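Local structure of malic enzyme (Entamoeba histolytica, 3NV9) at residues G307-A311 against E312-S316; V213-I217 against H218-M222. The protein probably catalyses the oxidative decarboxylation of malate to pyruvate with a nicotinamide dinucleotide as electron acceptor, as malic enzymes do. All blocks are in the same frame, centred on the assembly; numbering follows the deposited sequence.

Contact 1: G307-A311 against E312-S316; sequences GVVKA and EWIKS
Lys310 lies over one face of the Trp313 indole, and this pair carries the contact. Its CB stands above the five-membered ring, 3.7 Å from the centroid and only 8° off the ring normal, a CH-pi contact of the methylene with the ring face. With CG anti to its own carbonyl carbon (chi1 -65°) and the chain extended from there, the lysine runs on obliquely across the indole: CG lies near CE2, and CD comes to 3.5 Å from NE1 of Trp313. The aliphatic stem thus does the touching, while NZ passes on beyond the rings, 4.9 Å from Glu312 OE2, too far for a salt bridge. At the six-membered end of the indole Val308 O approaches CZ3 of Trp313 to 3.4 Å, obliquely to the ring.

Lys310 is the N-cap of the short helix 311-315, which follows strand 297-300 in the NAD-binding domain of Rossmann type, and Trp313, in the first turn, lays its indole back against the entering chain. This turn is held by Lys315 N donating to Ala311 O, 3.0 Å and nearly straight at 169°, and more weakly by Ile314 N to Lys310 O. Val309 and Ile314, both buried, cross at about a right angle, CG1 of the valine meeting CD1 of the isoleucine at 3.9 Å; Ile314 also touches Val323 and Val309 touches Cys325, both of strand 322-325. Trp313 packs on helix 288-292 through Ile288, Ala289 and Cys292. Ser316 OG donates to Trp313 O at 2.8 Å.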
loop_
_atom_site.group_PDB
_atom_site.type_symbol
_atom_site.label_atom_id
_atom_site.label_comp_id
_atom_site.label_asym_id
_atom_site.label_seq_id
_atom_site.Cartn_x
_atom_site.Cartn_y
_atom_site.Cartn_z
ATOM N N GLY A 307 22.956 -15.315 -18.457
ATOM C CA GLY A 307 22.726 -16.450 -19.340
ATOM C C GLY A 307 23.744 -16.476 -20.443
ATOM O O GLY A 307 24.722 -15.722 -20.441
ATOM N N VAL A 308 23.543 -17.377 -21.384
ATOM C CA VAL A 308 24.422 -17.478 -22.537
ATOM C C VAL A 308 23.617 -17.571 -23.823
ATOM O O VAL A 308 22.801 -18.467 -23.989
ATOM C CB VAL A 308 25.292 -18.749 -22.515
ATOM C CG1 VAL A 308 26.219 -18.754 -23.764
ATOM C CG2 VAL A 308 26.092 -18.878 -21.233
ATOM N N VAL A 309 23.889 -16.661 -24.745
ATOM C CA VAL A 309 23.525 -16.839 -26.130
ATOM C C VAL A 309 24.782 -16.610 -26.952
ATOM O O VAL A 309 25.435 -15.595 -26.795
ATOM C CB VAL A 309 22.374 -15.881 -26.523
ATOM C CG1 VAL A 309 22.246 -15.738 -28.059
ATOM C CG2 VAL A 309 21.098 -16.352 -25.875
ATOM N N LYS A 310 25.132 -17.549 -27.833
ATOM C CA LYS A 310 26.419 -17.494 -28.556
ATOM C C LYS A 310 26.259 -16.890 -29.928
ATOM O O LYS A 310 25.195 -17.062 -30.548
ATOM C CB LYS A 310 27.007 -18.899 -28.669
ATOM C CG LYS A 310 27.395 -19.515 -27.325
ATOM C CD LYS A 310 28.042 -20.934 -27.452
ATOM C CE LYS A 310 28.486 -21.452 -26.068
ATOM N NZ LYS A 310 28.610 -22.921 -25.912
ATOM N N ALA A 311 27.280 -16.149 -30.380
ATOM C CA ALA A 311 27.341 -15.576 -31.725
ATOM C C ALA A 311 27.192 -16.645 -32.776
ATOM O O ALA A 311 26.578 -16.424 -33.845
ATOM C CB ALA A 311 28.683 -14.878 -31.961
ATOM N N GLU A 312 27.828 -17.782 -32.493
ATOM C CA GLU A 312 27.881 -18.908 -33.418
ATOM C C GLU A 312 26.501 -19.582 -33.556
ATOM O O GLU A 312 26.151 -20.029 -34.632
ATOM C CB GLU A 312 28.962 -19.921 -33.015
ATOM C CG GLU A 312 28.535 -20.854 -31.902
ATOM C CD GLU A 312 29.366 -22.139 -31.819
ATOM O OE1 GLU A 312 29.960 -22.509 -32.867
ATOM O OE2 GLU A 312 29.405 -22.782 -30.719
ATOM N N TRP A 313 25.737 -19.682 -32.481
ATOM C CA TRP A 313 24.356 -20.194 -32.600
ATOM C C TRP A 313 23.558 -19.358 -33.607
ATOM O O TRP A 313 22.867 -19.902 -34.467
ATOM C CB TRP A 313 23.640 -20.152 -31.265
ATOM C CG TRP A 313 24.237 -21.001 -30.221
ATOM C CD1 TRP A 313 25.184 -21.999 -30.386
ATOM C CD2 TRP A 313 23.904 -20.994 -28.839
ATOM N NE1 TRP A 313 25.471 -22.579 -29.174
ATOM C CE2 TRP A 313 24.683 -22.006 -28.212
ATOM C CE3 TRP A 313 23.029 -20.227 -28.054
ATOM C CZ2 TRP A 313 24.620 -22.252 -26.826
ATOM C CZ3 TRP A 313 22.953 -20.485 -26.677
ATOM C CH2 TRP A 313 23.755 -21.479 -26.078
ATOM N N ILE A 314 23.703 -18.032 -33.500
ATOM C CA ILE A 314 22.934 -17.042 -34.266
ATOM C C ILE A 314 23.292 -17.147 -35.745
ATOM O O ILE A 314 22.403 -17.251 -36.598
ATOM C CB ILE A 314 23.145 -15.597 -33.669
ATOM C CG1 ILE A 314 22.399 -15.465 -32.325
ATOM C CG2 ILE A 314 22.670 -14.526 -34.596
ATOM C CD1 ILE A 314 22.624 -14.133 -31.574
ATOM N N LYS A 315 24.601 -17.121 -36.018
ATOM C CA LYS A 315 25.198 -17.257 -37.326
ATOM C C LYS A 315 24.677 -18.502 -38.051
ATOM O O LYS A 315 24.562 -18.501 -39.247
ATOM C CB LYS A 315 26.722 -17.330 -37.122
ATOM C CG LYS A 315 27.565 -17.233 -38.358
ATOM C CD LYS A 315 29.043 -16.960 -37.990
ATOM C CE LYS A 315 29.918 -18.254 -37.920
ATOM N NZ LYS A 315 30.360 -18.710 -39.302
ATOM N N SER A 316 24.379 -19.568 -37.313
ATOM C CA SER A 316 23.919 -20.812 -37.935
ATOM C C SER A 316 22.410 -20.818 -38.210
ATOM O O SER A 316 21.901 -21.704 -38.873
ATOM C CB SER A 316 24.297 -22.016 -37.077
ATOM O OG SER A 316 23.402 -22.195 -35.993
#

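Contact 2: V213-I217 against H218-M222; sequences VKKDI and HECRM
The connection from helix 193-213 to strand 222-225 of the Rossmann-type domain passes through a short 3-10 turn, around which Asp216 and Ile217 meet Glu219, Cys220 and, at the strand start, Met222. Glu219 N donates to Asp216 O at 3.0 Å, approaching from above the carbonyl plane, 55° out of it. Cys220 N reaches Ile217 O more weakly, and a water gives a hydrogen to each of Ile217 O and Cys220 O, both at 2.7 Å, bridging the two carbonyls.

The Cys220 thiol packs on the base of the Lys215 side chain, SG lying 3.7 Å from Lys215 CB. That chain runs on fully extended to place NZ at Glu319 O and in a salt bridge with Asp296. Ile217 CG1, anti to its backbone N (chi1 -162°), meets the Met222 methyl CE at 3.9 Å. Asp216 OD2 rests 3.6 Å from Glu219 CG, whereas the bent glutamate turns OE2 to the edge of the His218 ring, in plane, for a weak hydrogen bond from His218 ND1; Lys247 is its long, weak ion-pair partner. A Schellman motif at Lys214 ends the helix, and the 3-10 turn delivers the chain to a central strand of the Rossmann-type sheet.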
loop_
_atom_site.group_PDB
_atom_site.type_symbol
_atom_site.label_atom_id
_atom_site.label_comp_id
_atom_site.label_asym_id
_atom_site.label_seq_id
_atom_site.Cartn_x
_atom_site.Cartn_y
_atom_site.Cartn_z
ATOM N N VAL A 213 9.446 -10.523 -41.212
ATOM C CA VAL A 213 10.339 -11.472 -41.907
ATOM C C VAL A 213 9.567 -12.329 -42.922
ATOM O O VAL A 213 10.130 -13.207 -43.562
ATOM C CB VAL A 213 11.186 -12.401 -40.917
ATOM C CG1 VAL A 213 12.113 -11.544 -39.968
ATOM C CG2 VAL A 213 10.315 -13.360 -40.125
ATOM N N LYS A 214 8.275 -12.055 -43.017
ATOM C CA LYS A 214 7.285 -12.792 -43.824
ATOM C C LYS A 214 7.230 -14.308 -43.573
ATOM O O LYS A 214 7.373 -15.100 -44.511
ATOM C CB LYS A 214 7.473 -12.484 -45.308
ATOM C CG LYS A 214 7.332 -11.017 -45.624
ATOM C CD LYS A 214 8.058 -10.604 -46.908
ATOM C CE LYS A 214 7.806 -9.105 -47.224
ATOM N NZ LYS A 214 8.984 -8.481 -47.913
ATOM N N LYS A 215 7.022 -14.731 -42.326
ATOM C CA LYS A 215 6.901 -16.172 -42.036
ATOM C C LYS A 215 5.629 -16.477 -41.242
ATOM O O LYS A 215 5.230 -15.683 -40.383
ATOM C CB LYS A 215 8.125 -16.712 -41.284
ATOM C CG LYS A 215 9.477 -16.554 -41.976
ATOM C CD LYS A 215 10.630 -16.974 -41.045
ATOM C CE LYS A 215 11.972 -16.750 -41.717
ATOM N NZ LYS A 215 13.215 -17.165 -40.916
ATOM N N ASP A 216 4.998 -17.609 -41.556
ATOM C CA ASP A 216 3.824 -18.089 -40.861
ATOM C C ASP A 216 4.290 -18.703 -39.528
ATOM O O ASP A 216 5.286 -19.445 -39.490
ATOM C CB ASP A 216 3.108 -19.118 -41.777
ATOM C CG ASP A 216 1.951 -19.858 -41.093
ATOM O OD1 ASP A 216 1.292 -19.310 -40.174
ATOM O OD2 ASP A 216 1.642 -21.002 -41.518
ATOM N N ILE A 217 3.584 -18.383 -38.436
ATOM C CA ILE A 217 3.948 -18.847 -37.092
ATOM C C ILE A 217 4.187 -20.365 -36.980
ATOM O O ILE A 217 5.176 -20.810 -36.314
ATOM C CB ILE A 217 2.975 -18.333 -36.018
ATOM C CG1 ILE A 217 3.605 -18.434 -34.614
ATOM C CG2 ILE A 217 1.548 -18.962 -36.157
ATOM C CD1 ILE A 217 2.720 -17.848 -33.512
ATOM N N HIS A 218 3.320 -21.135 -37.661
ATOM C CA HIS A 218 3.279 -22.605 -37.605
ATOM C C HIS A 218 4.405 -23.248 -38.419
ATOM O O HIS A 218 4.648 -24.465 -38.314
ATOM C CB HIS A 218 1.906 -23.109 -38.103
ATOM C CG HIS A 218 1.643 -24.553 -37.829
ATOM N ND1 HIS A 218 2.089 -25.561 -38.662
ATOM C CD2 HIS A 218 0.951 -25.163 -36.831
ATOM C CE1 HIS A 218 1.700 -26.732 -38.178
ATOM N NE2 HIS A 218 1.009 -26.517 -37.067
ATOM N N GLU A 219 5.066 -22.446 -39.246
ATOM C CA GLU A 219 6.111 -22.954 -40.123
ATOM C C GLU A 219 7.530 -22.576 -39.645
ATOM O O GLU A 219 8.520 -22.897 -40.335
ATOM C CB GLU A 219 5.855 -22.557 -41.595
ATOM C CG GLU A 219 4.488 -23.162 -42.210
ATOM C CD GLU A 219 4.409 -24.749 -42.214
ATOM O OE1 GLU A 219 5.364 -25.401 -42.742
ATOM O OE2 GLU A 219 3.393 -25.341 -41.702
ATOM N N CYS A 220 7.620 -21.936 -38.463
ATOM C CA CYS A 220 8.912 -21.572 -37.824
ATOM C C CYS A 220 9.541 -22.549 -36.824
ATOM O O CYS A 220 8.903 -23.000 -35.887
ATOM C CB CYS A 220 8.818 -20.225 -37.149
ATOM S SG CYS A 220 8.513 -18.902 -38.295
ATOM N N ARG A 221 10.821 -22.829 -37.000
ATOM C CA ARG A 221 11.515 -23.560 -35.984
ATOM C C ARG A 221 11.929 -22.586 -34.865
ATOM O O ARG A 221 12.639 -21.593 -35.083
ATOM C CB ARG A 221 12.729 -24.297 -36.593
ATOM C CG ARG A 221 12.392 -25.497 -37.546
ATOM C CD ARG A 221 13.709 -26.317 -37.850
ATOM N NE ARG A 221 14.236 -26.801 -36.576
ATOM C CZ ARG A 221 15.362 -26.385 -35.992
ATOM N NH1 ARG A 221 16.174 -25.501 -36.569
ATOM N NH2 ARG A 221 15.663 -26.849 -34.795
ATOM N N MET A 222 11.505 -22.896 -33.658
ATOM C CA MET A 222 11.796 -22.030 -32.523
ATOM C C MET A 222 12.604 -22.751 -31.437
ATOM O O MET A 222 12.180 -23.827 -30.981
ATOM C CB MET A 222 10.485 -21.504 -31.966
ATOM C CG MET A 222 9.701 -20.705 -33.013
ATOM S SD MET A 222 8.262 -20.058 -32.201
ATOM C CE MET A 222 7.251 -19.549 -33.636
HETATM O O HOH W 1 6.206 -23.168 -35.416
#

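In the fold
Both contacts are local and partly buried: contact 1 is a helix start, contact 2 a turn between a helix and strand 222-225. Their centres lie about 20 Å apart, yet strand 222-225 neighbours strand 297-300, which precedes contact 1. Asp296, just before strand 297-300, pairs with Lys215. Arg221 bonds to Ala291 O, and Trp313 packs on the same helix 288-292. Contact 1 buries Val309, Trp313 and Ile314 while Lys310, Ala311 and Glu312 are exposed; contact 2 buries Cys220 and Met222 and exposes Asp216 and Glu219. Each has one good and one weak backbone bond; contact 1 adds a lysine stem over an aromatic face, contact 2 a bridging water, a thiol and a thioether.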